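Local coordinates for protein CT263 (PDB 4QAS) that probably hydrolyses the N-glycosidic bond of aminofutalosine-type nucleosides, acting as a nucleosidase in the futalosine route to menaquinone, at residues 79-84 / 135-140; 96-101 / 122-127; 105-110 / 143-148. The protein carries 1 engineered substitution. All blocks are in the same frame, centred on the assembly; numbering follows the deposited sequence.

Contact 1: 79-84 / 135-140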
ATOM      1  N   GLY A  79     -22.853   0.980  -0.665  1.00 13.20           N
ATOM      2  CA  GLY A  79     -23.696   1.809  -1.508  1.00 13.40           C
ATOM      3  C   GLY A  79     -23.929   3.173  -0.891  1.00 14.33           C
ATOM      4  O   GLY A  79     -23.971   3.331   0.324  1.00 14.18           O
ATOM      5  N   ALA A  80     -24.119   4.182  -1.742  1.00 14.45           N
ATOM      6  CA  ALA A  80     -24.476   5.527  -1.309  1.00 14.23           C
ATOM      7  C   ALA A  80     -25.952   5.756  -1.576  1.00 16.18           C
ATOM      8  O   ALA A  80     -26.399   5.704  -2.736  1.00 15.92           O
ATOM      9  CB  ALA A  80     -23.645   6.550  -2.066  1.00 16.08           C
ATOM     10  N   ALA A  81     -26.702   6.032  -0.517  1.00 16.45           N
ATOM     11  CA  ALA A  81     -28.132   6.249  -0.605  1.00 17.52           C
ATOM     12  C   ALA A  81     -28.501   7.729  -0.540  1.00 17.06           C
ATOM     13  O   ALA A  81     -29.695   8.060  -0.482  1.00 20.96           O
ATOM     14  CB  ALA A  81     -28.830   5.473   0.525  1.00 18.69           C
ATOM     15  N   ASN A  82     -27.510   8.618  -0.529  1.00 16.87           N
ATOM     16  CA  ASN A  82     -27.718  10.053  -0.571  1.00 18.21           C
ATOM     17  C   ASN A  82     -26.867  10.547  -1.732  1.00 16.73           C
ATOM     18  O   ASN A  82     -25.666  10.238  -1.790  1.00 16.74           O
ATOM     19  CB  ASN A  82     -27.262  10.705   0.737  1.00 20.50           C
ATOM     20  CG  ASN A  82     -27.601  12.179   0.793  1.00 26.85           C
ATOM     21  OD1 ASN A  82     -27.393  12.915  -0.174  1.00 25.46           O
ATOM     22  ND2 ASN A  82     -28.148  12.616   1.917  1.00 29.82           N
ATOM     23  N   PRO A  83     -27.443  11.308  -2.675  1.00 17.67           N
ATOM     24  CA  PRO A  83     -26.642  11.796  -3.811  1.00 17.18           C
ATOM     25  C   PRO A  83     -25.500  12.721  -3.432  1.00 17.03           C
ATOM     26  O   PRO A  83     -24.622  12.943  -4.272  1.00 17.14           O
ATOM     27  CB  PRO A  83     -27.682  12.521  -4.663  1.00 18.74           C
ATOM     28  CG  PRO A  83     -28.721  12.991  -3.672  1.00 21.60           C
ATOM     29  CD  PRO A  83     -28.820  11.845  -2.706  1.00 18.52           C
ATOM     30  N   ASN A  84     -25.478  13.265  -2.221  1.00 18.59           N
ATOM     31  CA  ASN A  84     -24.364  14.133  -1.846  1.00 20.99           C
ATOM     32  C   ASN A  84     -23.111  13.366  -1.437  1.00 22.16           C
ATOM     33  O   ASN A  84     -22.111  13.996  -1.071  1.00 22.46           O
ATOM     34  CB  ASN A  84     -24.768  15.140  -0.770  1.00 25.91           C
ATOM     35  CG  ASN A  84     -25.017  14.505   0.575  1.00 25.76           C
ATOM     36  OD1 ASN A  84     -24.552  13.399   0.865  1.00 27.16           O
ATOM     37  ND2 ASN A  84     -25.744  15.226   1.430  1.00 32.70           N
ATOM     38  N   GLU A 135     -33.774   9.838   2.566  1.00 56.77           N
ATOM     39  CA  GLU A 135     -33.411  11.053   3.284  1.00 57.99           C
ATOM     40  C   GLU A 135     -32.518  10.757   4.482  1.00 54.87           C
ATOM     41  O   GLU A 135     -31.665  11.580   4.832  1.00 68.08           O
ATOM     42  CB  GLU A 135     -34.682  11.782   3.729  1.00 52.06           C
ATOM     43  N   HIS A 136     -32.676   9.589   5.105  1.00 31.57           N
ATOM     44  CA  HIS A 136     -32.059   9.301   6.394  1.00 40.44           C
ATOM     45  C   HIS A 136     -30.938   8.271   6.321  1.00 32.51           C
ATOM     46  O   HIS A 136     -30.431   7.856   7.368  1.00 40.58           O
ATOM     47  CB  HIS A 136     -33.124   8.846   7.396  1.00 44.52           C
ATOM     48  N   LEU A 137     -30.526   7.852   5.129  1.00 28.71           N
ATOM     49  CA  LEU A 137     -29.434   6.902   4.983  1.00 22.99           C
ATOM     50  C   LEU A 137     -28.245   7.585   4.324  1.00 23.82           C
ATOM     51  O   LEU A 137     -28.396   8.537   3.547  1.00 24.30           O
ATOM     52  CB  LEU A 137     -29.851   5.686   4.148  1.00 26.52           C
ATOM     53  CG  LEU A 137     -31.038   4.865   4.666  1.00 31.02           C
ATOM     54  CD1 LEU A 137     -31.274   3.648   3.771  1.00 32.72           C
ATOM     55  CD2 LEU A 137     -30.832   4.428   6.114  1.00 33.97           C
ATOM     56  N   GLN A 138     -27.054   7.100   4.671  1.00 19.92           N
ATOM     57  CA  GLN A 138     -25.831   7.580   4.060  1.00 18.12           C
ATOM     58  C   GLN A 138     -25.229   6.408   3.299  1.00 16.25           C
ATOM     59  O   GLN A 138     -25.561   6.174   2.133  1.00 17.73           O
ATOM     60  CB  GLN A 138     -24.876   8.194   5.107  1.00 20.03           C
ATOM     61  CG  GLN A 138     -25.383   9.540   5.644  1.00 24.57           C
ATOM     62  CD  GLN A 138     -24.523  10.179   6.739  1.00 30.59           C
ATOM     63  OE1 GLN A 138     -23.382   9.793   6.984  1.00 24.84           O
ATOM     64  NE2 GLN A 138     -25.085  11.184   7.393  1.00 56.50           N
ATOM     65  N   LEU A 139     -24.313   5.677   3.912  1.00 13.93           N
ATOM     66  CA  LEU A 139     -23.738   4.485   3.325  1.00 13.30           C
ATOM     67  C   LEU A 139     -24.503   3.239   3.764  1.00 13.74           C
ATOM     68  O   LEU A 139     -25.009   3.169   4.887  1.00 14.51           O
ATOM     69  CB  LEU A 139     -22.267   4.361   3.734  1.00 13.61           C
ATOM     70  CG  LEU A 139     -21.379   5.511   3.266  1.00 12.88           C
ATOM     71  CD1 LEU A 139     -19.977   5.321   3.846  1.00 13.69           C
ATOM     72  CD2 LEU A 139     -21.330   5.510   1.735  1.00 14.70           C
ATOM     73  N   VAL A 140     -24.565   2.256   2.879  1.00 13.06           N
ATOM     74  CA  VAL A 140     -25.340   1.046   3.115  1.00 13.90           C
ATOM     75  C   VAL A 140     -24.506  -0.152   2.701  1.00 14.74           C
ATOM     76  O   VAL A 140     -24.018  -0.211   1.569  1.00 15.93           O
ATOM     77  CB  VAL A 140     -26.659   1.044   2.329  1.00 16.36           C
ATOM     78  CG1 VAL A 140     -27.433  -0.241   2.642  1.00 19.02           C
ATOM     79  CG2 VAL A 140     -27.471   2.277   2.651  1.00 17.46           C
TER
HETATM   80  O   HOH W   1     -28.635  11.223   4.123  1.00 43.77           O
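The backbone of Gln138 takes a rare conformation, with psi at -95°, just where the chain enters the short strand 139-141. It lies at the end of an antiparallel ladder between strands 71-80 and 139-141, part of the central mixed sheet of the nucleoside phosphorylase-like fold that is expected for an MTAN. Gly79 and Val140 form a hydrogen-bonded pair: Gly79 N donates to Val140 O at 2.8 Å, and the return bond runs from Val140 N to Gly79 O. Between these bonds and the kink, Gly79 O also receives the CA-H of Leu139. The ladder then goes on by one bond from Ala81 N to Gln138 O, 2.9 Å long and almost straight at 175°, with the donor nearly along the C=O axis. The methyl of Ala81 spans Gln138, meeting Leu137 CB at 3.8 Å and Val140 CG2 at 4.1 Å in a small apolar patch beside the last ladder bond. Gln138 starts away from the other segment, and its OE1 is bonded to Gln121 N in strand 119-124. On its other edge Ala80 has backbone bonds to the engineered Asn166, in strand 158-167, and to Thr168 just after it.

Asn82 extends its amide past the ladder end, CG anti to the backbone N (chi1 -174°). Its OD1 accepts Asn84 N at 2.8 Å on a lone pair, in the amide plane, which makes an Asx turn and fixes the amide's rotation. The ND2 side is thereby aimed at the other segment, where it reaches a bridging water. That water accepts from Asn82 ND2 at 2.7 Å and donates to Leu137 O at 2.8 Å and to Glu135 O at 3.1 Å.

Contact 2: 96-101 / 122-127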
ATOM      1  N   VAL A  96     -22.920   2.250  13.204  1.00 14.63           N
ATOM      2  CA  VAL A  96     -23.520   1.339  12.255  1.00 14.69           C
ATOM      3  C   VAL A  96     -24.850   0.854  12.823  1.00 14.18           C
ATOM      4  O   VAL A  96     -24.937   0.490  14.011  1.00 16.01           O
ATOM      5  CB  VAL A  96     -22.568   0.180  11.915  1.00 15.30           C
ATOM      6  CG1 VAL A  96     -22.137  -0.587  13.163  1.00 16.62           C
ATOM      7  CG2 VAL A  96     -23.183  -0.713  10.869  1.00 16.35           C
ATOM      8  N   LYS A  97     -25.875   0.869  11.994  1.00 15.54           N
ATOM      9  CA  LYS A  97     -27.220   0.426  12.355  1.00 17.84           C
ATOM     10  C   LYS A  97     -27.541  -0.801  11.526  1.00 21.99           C
ATOM     11  O   LYS A  97     -27.360  -0.777  10.306  1.00 20.49           O
ATOM     12  CB  LYS A  97     -28.258   1.482  11.943  1.00 26.61           C
ATOM     13  CG  LYS A  97     -28.278   2.795  12.694  1.00 47.18           C
ATOM     14  CD  LYS A  97     -29.492   3.638  12.262  1.00 63.53           C
ATOM     15  CE  LYS A  97     -29.463   3.970  10.769  1.00 83.58           C
ATOM     16  NZ  LYS A  97     -30.600   4.824  10.321  1.00 94.94           N
ATOM     17  N   GLU A  98     -28.051  -1.858  12.153  1.00 21.09           N
ATOM     18  CA  GLU A  98     -28.727  -2.919  11.414  1.00 20.70           C
ATOM     19  C   GLU A  98     -30.186  -2.520  11.306  1.00 19.17           C
ATOM     20  O   GLU A  98     -30.807  -2.118  12.306  1.00 21.61           O
ATOM     21  CB  GLU A  98     -28.608  -4.264  12.123  1.00 24.05           C
ATOM     22  CG  GLU A  98     -29.253  -5.444  11.364  1.00 47.73           C
ATOM     23  CD  GLU A  98     -28.428  -5.929  10.166  1.00 35.48           C
ATOM     24  OE1 GLU A  98     -27.185  -5.932  10.255  1.00 27.81           O
ATOM     25  OE2 GLU A  98     -29.015  -6.315   9.131  1.00 27.63           O
ATOM     26  N   LEU A  99     -30.747  -2.659  10.125  1.00 20.35           N
ATOM     27  CA  LEU A  99     -32.143  -2.347   9.912  1.00 17.12           C
ATOM     28  C   LEU A  99     -32.831  -3.575   9.334  1.00 18.81           C
ATOM     29  O   LEU A  99     -32.340  -4.176   8.366  1.00 20.45           O
ATOM     30  CB  LEU A  99     -32.275  -1.171   8.950  1.00 21.82           C
ATOM     31  CG  LEU A  99     -33.670  -0.794   8.507  1.00 22.45           C
ATOM     32  CD1 LEU A  99     -34.521  -0.317   9.657  1.00 24.74           C
ATOM     33  CD2 LEU A  99     -33.595   0.301   7.437  1.00 30.27           C
ATOM     34  N   THR A 100     -33.997  -3.921   9.911  1.00 18.62           N
ATOM     35  CA  THR A 100     -34.887  -4.980   9.440  1.00 17.25           C
ATOM     36  C   THR A 100     -36.079  -4.330   8.748  1.00 22.61           C
ATOM     37  O   THR A 100     -36.985  -3.818   9.423  1.00 20.97           O
ATOM     38  CB  THR A 100     -35.356  -5.853  10.613  1.00 19.76           C
ATOM     39  OG1 THR A 100     -34.206  -6.466  11.201  1.00 19.59           O
ATOM     40  CG2 THR A 100     -36.331  -6.927  10.141  1.00 19.86           C
ATOM     41  N   PRO A 101     -36.151  -4.330   7.411  1.00 21.06           N
ATOM     42  CA  PRO A 101     -37.198  -3.541   6.749  1.00 22.79           C
ATOM     43  C   PRO A 101     -38.608  -4.015   7.041  1.00 21.34           C
ATOM     44  O   PRO A 101     -39.540  -3.197   7.043  1.00 24.48           O
ATOM     45  CB  PRO A 101     -36.837  -3.677   5.266  1.00 23.88           C
ATOM     46  CG  PRO A 101     -35.362  -3.912   5.249  1.00 27.22           C
ATOM     47  CD  PRO A 101     -35.120  -4.779   6.461  1.00 22.57           C
ATOM     48  N   LEU A 122     -23.347   4.352   8.747  1.00 15.41           N
ATOM     49  CA  LEU A 122     -23.512   3.137   7.956  1.00 13.06           C
ATOM     50  C   LEU A 122     -24.779   2.435   8.419  1.00 14.55           C
ATOM     51  O   LEU A 122     -25.054   2.364   9.616  1.00 15.51           O
ATOM     52  CB  LEU A 122     -22.339   2.217   8.185  1.00 13.74           C
ATOM     53  CG  LEU A 122     -22.336   0.910   7.401  1.00 14.28           C
ATOM     54  CD1 LEU A 122     -22.297   1.154   5.879  1.00 14.38           C
ATOM     55  CD2 LEU A 122     -21.182   0.085   7.845  1.00 14.52           C
ATOM     56  N   THR A 123     -25.564   1.938   7.470  1.00 14.63           N
ATOM     57  CA  THR A 123     -26.665   1.035   7.744  1.00 14.96           C
ATOM     58  C   THR A 123     -26.375  -0.275   7.050  1.00 14.57           C
ATOM     59  O   THR A 123     -25.980  -0.274   5.884  1.00 14.73           O
ATOM     60  CB  THR A 123     -27.969   1.600   7.223  1.00 16.27           C
ATOM     61  OG1 THR A 123     -28.253   2.802   7.925  1.00 20.81           O
ATOM     62  CG2 THR A 123     -29.123   0.648   7.459  1.00 19.56           C
ATOM     63  N   SER A 124     -26.583  -1.376   7.764  1.00 15.35           N
ATOM     64  CA  SER A 124     -26.378  -2.723   7.244  1.00 15.69           C
ATOM     65  C   SER A 124     -27.733  -3.362   7.032  1.00 16.57           C
ATOM     66  O   SER A 124     -28.580  -3.328   7.925  1.00 18.71           O
ATOM     67  CB  SER A 124     -25.590  -3.596   8.222  1.00 15.66           C
ATOM     68  OG  SER A 124     -24.295  -3.071   8.454  1.00 16.45           O
ATOM     69  N   VAL A 125     -27.932  -3.927   5.849  1.00 18.33           N
ATOM     70  CA  VAL A 125     -29.160  -4.647   5.557  1.00 21.88           C
ATOM     71  C   VAL A 125     -28.819  -5.926   4.813  1.00 25.47           C
ATOM     72  O   VAL A 125     -27.844  -5.981   4.059  1.00 24.61           O
ATOM     73  CB  VAL A 125     -30.140  -3.786   4.742  1.00 27.31           C
ATOM     74  CG1 VAL A 125     -30.692  -2.646   5.600  1.00 28.46           C
ATOM     75  CG2 VAL A 125     -29.472  -3.283   3.513  1.00 25.26           C
ATOM     76  N   ARG A 126     -29.650  -6.945   5.012  1.00 25.39           N
ATOM     77  CA  ARG A 126     -29.357  -8.264   4.465  1.00 33.93           C
ATOM     78  C   ARG A 126     -29.426  -8.251   2.945  1.00 38.85           C
ATOM     79  O   ARG A 126     -28.541  -8.785   2.268  1.00 44.47           O
ATOM     80  CB  ARG A 126     -30.314  -9.290   5.076  1.00 42.98           C
ATOM     81  CG  ARG A 126     -30.213  -9.349   6.606  1.00 92.29           C
ATOM     82  CD  ARG A 126     -31.305 -10.187   7.261  1.00 90.47           C
ATOM     83  NE  ARG A 126     -32.526  -9.418   7.503  1.00 73.00           N
ATOM     84  CZ  ARG A 126     -33.637  -9.488   6.774  1.00 47.92           C
ATOM     85  NH1 ARG A 126     -33.726 -10.306   5.730  1.00 50.43           N
ATOM     86  NH2 ARG A 126     -34.676  -8.739   7.103  1.00 43.36           N
ATOM     87  N   SER A 127     -30.423  -7.634   2.405  1.00 35.74           N
ATOM     88  CA  SER A 127     -30.595  -7.514   0.968  1.00 42.79           C
ATOM     89  C   SER A 127     -30.060  -6.171   0.496  1.00 52.27           C
ATOM     90  O   SER A 127     -30.322  -5.145   1.133  1.00 54.69           O
ATOM     91  CB  SER A 127     -32.078  -7.604   0.614  1.00 39.31           C
ATOM     92  OG  SER A 127     -32.611  -8.851   1.016  1.00 47.50           O
TER
HETATM   93  O   HOH W   2     -32.050  -7.469   9.612  1.00 34.78           O
HETATM   94  O   HOH W   3     -32.050  -6.288   6.727  1.00 25.91           O
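Strands 90-99 and 119-124 run side by side in parallel, in step from Val96 and Leu122 to Glu98 and Ser124. Lys97 is the middle rung: its N donates to Leu122 O, and its O accepts Ser124 N at 2.7 Å, nearly along the C=O axis. Leu99 N adds a longer bond to Ser124 O.

The side chain of Glu98 leaves the sheet on the same face as those of Val96, Leu122 and Ser124. From CB, its CG stands anti to the backbone N (chi1 -178°) and skirts Ser124 O. A bend at chi2 (76°) then folds the carboxylate back across the neighbouring strand, bringing CD to 3.4 Å from Ser124 O. OE1 rests against Ser124 CB at 3.5 Å. OE2 lies 3.3 Å from Ser124 O, an approach of two acceptors that would probably disfavour the negative charge. A water that donates to OE2 and accepts from Arg126 NE at 2.9 Å, in the plane of the guanidinium, probably offsets this; Thr100 OG1 bonds to the same water. Arg126 NE is 5.0 Å from Glu98 OE2, so the charged groups share the water without direct contact. The glutamate side chain also touches Phe145 and Glu107. A second water ties Leu99 O to Arg126 N where the strands splay apart.

Elsewhere on this face, Val96 CG2 packs on Leu122 CD2 at 3.7 Å, with Met160 of strand 158-167 touching both residues. Such a parallel pair, within a sheet that also holds antiparallel strands, is consistent with the mixed sheet of the nucleoside phosphorylase-like fold expected for an MTAN.

Contact 3: 105-110 / 143-148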
ATOM      1  N   VAL A 105     -37.490  -2.456  12.852  1.00 22.71           N
ATOM      2  CA  VAL A 105     -36.694  -2.510  14.071  1.00 21.69           C
ATOM      3  C   VAL A 105     -35.223  -2.345  13.718  1.00 19.02           C
ATOM      4  O   VAL A 105     -34.726  -2.861  12.706  1.00 20.94           O
ATOM      5  CB  VAL A 105     -36.975  -3.810  14.842  1.00 20.50           C
ATOM      6  CG1 VAL A 105     -36.084  -3.907  16.082  1.00 24.00           C
ATOM      7  CG2 VAL A 105     -38.409  -3.872  15.232  1.00 21.46           C
ATOM      8  N   GLU A 106     -34.532  -1.566  14.545  1.00 20.92           N
ATOM      9  CA  GLU A 106     -33.131  -1.254  14.348  1.00 21.27           C
ATOM     10  C   GLU A 106     -32.346  -1.557  15.609  1.00 20.88           C
ATOM     11  O   GLU A 106     -32.876  -1.560  16.728  1.00 21.60           O
ATOM     12  CB  GLU A 106     -32.911   0.253  14.051  1.00 26.74           C
ATOM     13  CG  GLU A 106     -33.659   0.821  12.872  1.00 46.67           C
ATOM     14  CD  GLU A 106     -33.311   2.284  12.615  1.00 52.47           C
ATOM     15  OE1 GLU A 106     -32.658   2.908  13.479  1.00 41.29           O
ATOM     16  OE2 GLU A 106     -33.682   2.811  11.546  1.00 58.89           O
ATOM     17  N   GLU A 107     -31.071  -1.829  15.417  1.00 18.33           N
ATOM     18  CA  GLU A 107     -30.089  -1.798  16.476  1.00 20.17           C
ATOM     19  C   GLU A 107     -28.964  -0.907  15.968  1.00 19.52           C
ATOM     20  O   GLU A 107     -28.859  -0.651  14.761  1.00 23.46           O
ATOM     21  CB  GLU A 107     -29.604  -3.213  16.830  1.00 34.02           C
ATOM     22  CG  GLU A 107     -29.276  -4.099  15.641  1.00156.07           C
ATOM     23  CD  GLU A 107     -28.982  -5.538  16.052  1.00 99.90           C
ATOM     24  OE1 GLU A 107     -28.790  -5.789  17.261  1.00 75.98           O
ATOM     25  OE2 GLU A 107     -28.938  -6.417  15.163  1.00106.22           O
ATOM     26  N   GLU A 108     -28.148  -0.402  16.873  1.00 17.82           N
ATOM     27  CA  GLU A 108     -27.099   0.523  16.467  1.00 17.14           C
ATOM     28  C   GLU A 108     -25.944   0.439  17.436  1.00 17.11           C
ATOM     29  O   GLU A 108     -26.155   0.341  18.652  1.00 18.22           O
ATOM     30  CB  GLU A 108     -27.628   1.966  16.401  1.00 17.59           C
ATOM     31  CG  GLU A 108     -26.645   2.949  15.780  1.00 19.91           C
ATOM     32  CD  GLU A 108     -27.190   4.377  15.703  1.00 21.94           C
ATOM     33  OE1 GLU A 108     -26.430   5.305  15.353  1.00 22.71           O
ATOM     34  OE2 GLU A 108     -28.385   4.568  16.020  1.00 23.87           O
ATOM     35  N   LEU A 109     -24.725   0.467  16.904  1.00 15.98           N
ATOM     36  CA  LEU A 109     -23.514   0.471  17.695  1.00 18.16           C
ATOM     37  C   LEU A 109     -22.549   1.521  17.193  1.00 17.83           C
ATOM     38  O   LEU A 109     -22.363   1.688  15.982  1.00 17.38           O
ATOM     39  CB  LEU A 109     -22.816  -0.871  17.648  1.00 19.54           C
ATOM     40  CG  LEU A 109     -23.465  -2.007  18.429  1.00 21.37           C
ATOM     41  CD1 LEU A 109     -22.713  -3.293  18.074  1.00 25.82           C
ATOM     42  CD2 LEU A 109     -23.472  -1.756  19.916  1.00 23.15           C
ATOM     43  N   GLU A 110     -21.897   2.194  18.125  1.00 17.24           N
ATOM     44  CA  GLU A 110     -20.797   3.070  17.783  1.00 17.31           C
ATOM     45  C   GLU A 110     -19.594   2.236  17.345  1.00 17.57           C
ATOM     46  O   GLU A 110     -19.360   1.124  17.835  1.00 19.35           O
ATOM     47  CB  GLU A 110     -20.402   3.921  18.986  1.00 18.31           C
ATOM     48  CG  GLU A 110     -19.668   5.195  18.606  1.00 19.46           C
ATOM     49  CD  GLU A 110     -20.595   6.249  17.990  1.00 20.76           C
ATOM     50  OE1 GLU A 110     -20.083   7.284  17.498  1.00 25.35           O
ATOM     51  OE2 GLU A 110     -21.822   6.076  18.052  1.00 23.10           O
ATOM     52  N   GLU A 143     -22.545  -6.322   5.921  1.00 15.27           N
ATOM     53  CA  GLU A 143     -21.917  -7.042   7.022  1.00 16.31           C
ATOM     54  C   GLU A 143     -21.433  -6.179   8.180  1.00 15.95           C
ATOM     55  O   GLU A 143     -21.048  -6.737   9.206  1.00 16.69           O
ATOM     56  CB  GLU A 143     -20.714  -7.855   6.495  1.00 16.92           C
ATOM     57  CG  GLU A 143     -21.069  -8.905   5.470  1.00 20.23           C
ATOM     58  CD  GLU A 143     -21.978  -9.990   6.015  1.00 27.55           C
ATOM     59  OE1 GLU A 143     -22.104 -10.107   7.251  1.00 23.87           O
ATOM     60  OE2 GLU A 143     -22.591 -10.723   5.204  1.00 38.69           O
ATOM     61  N   GLY A 144     -21.454  -4.858   8.063  1.00 15.96           N
ATOM     62  CA  GLY A 144     -20.821  -4.025   9.071  1.00 14.59           C
ATOM     63  C   GLY A 144     -21.382  -4.201  10.467  1.00 14.81           C
ATOM     64  O   GLY A 144     -20.633  -4.339  11.434  1.00 16.08           O
ATOM     65  N   PHE A 145     -22.709  -4.191  10.610  1.00 15.98           N
ATOM     66  CA  PHE A 145     -23.245  -4.312  11.957  1.00 16.32           C
ATOM     67  C   PHE A 145     -22.890  -5.667  12.564  1.00 15.71           C
ATOM     68  O   PHE A 145     -22.474  -5.755  13.717  1.00 17.57           O
ATOM     69  CB  PHE A 145     -24.752  -4.108  12.029  1.00 17.48           C
ATOM     70  CG  PHE A 145     -25.239  -4.147  13.442  1.00 19.61           C
ATOM     71  CD1 PHE A 145     -25.557  -5.347  14.038  1.00 19.33           C
ATOM     72  CD2 PHE A 145     -25.306  -2.994  14.211  1.00 21.58           C
ATOM     73  CE1 PHE A 145     -25.935  -5.400  15.336  1.00 21.72           C
ATOM     74  CE2 PHE A 145     -25.712  -3.027  15.507  1.00 22.50           C
ATOM     75  CZ  PHE A 145     -26.038  -4.242  16.090  1.00 24.05           C
ATOM     76  N   PHE A 146     -23.069  -6.747  11.784  1.00 17.73           N
ATOM     77  CA  PHE A 146     -22.707  -8.077  12.243  1.00 18.89           C
ATOM     78  C   PHE A 146     -21.287  -8.105  12.789  1.00 17.38           C
ATOM     79  O   PHE A 146     -21.042  -8.649  13.866  1.00 18.58           O
ATOM     80  CB  PHE A 146     -22.866  -9.059  11.078  1.00 22.41           C
ATOM     81  CG  PHE A 146     -22.298 -10.422  11.350  1.00 22.33           C
ATOM     82  CD1 PHE A 146     -22.854 -11.205  12.333  1.00 23.88           C
ATOM     83  CD2 PHE A 146     -21.208 -10.913  10.637  1.00 23.53           C
ATOM     84  CE1 PHE A 146     -22.368 -12.465  12.623  1.00 27.90           C
ATOM     85  CE2 PHE A 146     -20.706 -12.184  10.922  1.00 28.65           C
ATOM     86  CZ  PHE A 146     -21.292 -12.955  11.921  1.00 25.74           C
ATOM     87  N   ILE A 147     -20.348  -7.484  12.071  1.00 16.12           N
ATOM     88  CA  ILE A 147     -18.953  -7.532  12.489  1.00 17.57           C
ATOM     89  C   ILE A 147     -18.757  -6.734  13.772  1.00 16.83           C
ATOM     90  O   ILE A 147     -18.073  -7.182  14.690  1.00 18.50           O
ATOM     91  CB  ILE A 147     -18.048  -7.023  11.355  1.00 16.10           C
ATOM     92  CG1 ILE A 147     -18.145  -7.967  10.151  1.00 16.28           C
ATOM     93  CG2 ILE A 147     -16.602  -6.913  11.843  1.00 18.55           C
ATOM     94  CD1 ILE A 147     -17.583  -7.396   8.862  1.00 16.77           C
ATOM     95  N   ALA A 148     -19.315  -5.515  13.827  1.00 17.55           N
ATOM     96  CA  ALA A 148     -19.158  -4.696  15.031  1.00 17.15           C
ATOM     97  C   ALA A 148     -19.743  -5.394  16.246  1.00 20.24           C
ATOM     98  O   ALA A 148     -19.193  -5.314  17.354  1.00 21.79           O
ATOM     99  CB  ALA A 148     -19.839  -3.346  14.855  1.00 21.14           C
TER
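Phe145 N, in the first turn of helix 144-153, is held by one hydrogen bond, to Ser124 OG of strand 119-124; that hydroxyl has a second partner in Asp141 OD1. The bond fixes the start of the helix on the central sheet of what is probably a nucleoside phosphorylase-like fold, and the phenyl group then turns to meet strand 106-110. Strand and helix cross at 60°, with their axes 9.2 Å apart, so the junction is made mainly by side chains.

Phe145 carries it. With CG anti to the backbone N (chi1 -176°), the ring reaches out from the helix and lies crosswise to both Glu107 and Leu109, whose CB atoms point toward it from the same side of the strand. Glu107 places its CG over one ring face; this glutamate is poorly ordered, and its close spacings carry no weight. The backbone between the two is nearby as well: Glu108 C lies in the ring plane at the edge, and Glu108 N is 3.8 Å from Phe145 CE2. Glu108 leaves the strand on the side away from the helix, and its OE1 is bonded to Ser95 OG.

Leu109, with CG anti to its carbonyl carbon, fits between the ring and the next turn of the helix. Its CG approaches Phe145 CE2 at 3.8 Å, while its CD1 touches Ala148 CB at 4.3 Å.

In the fold
All three contacts draw on one mixed sheet. Along the chain come 79-84, 96-101, 105-110, 122-127, 135-140 and 143-148, so contact 2 falls between the two halves of contact 1, whereas contact 3 alternates with each of the others. Contact 2 sits in the middle, its centre about 7 Å from that of contact 3 and about 12 Å from that of contact 1; contacts 1 and 3 are about 16 Å apart. Leu139 O bonds Thr123 N on one flank, and Leu109 O takes Val96 N on the other. Strands 71-80, 139-141, 119-124, 90-99 and 106-110 thus form one series uniting segments far apart in sequence, and helix 144-153, following strand 139-141, packs back on its far end.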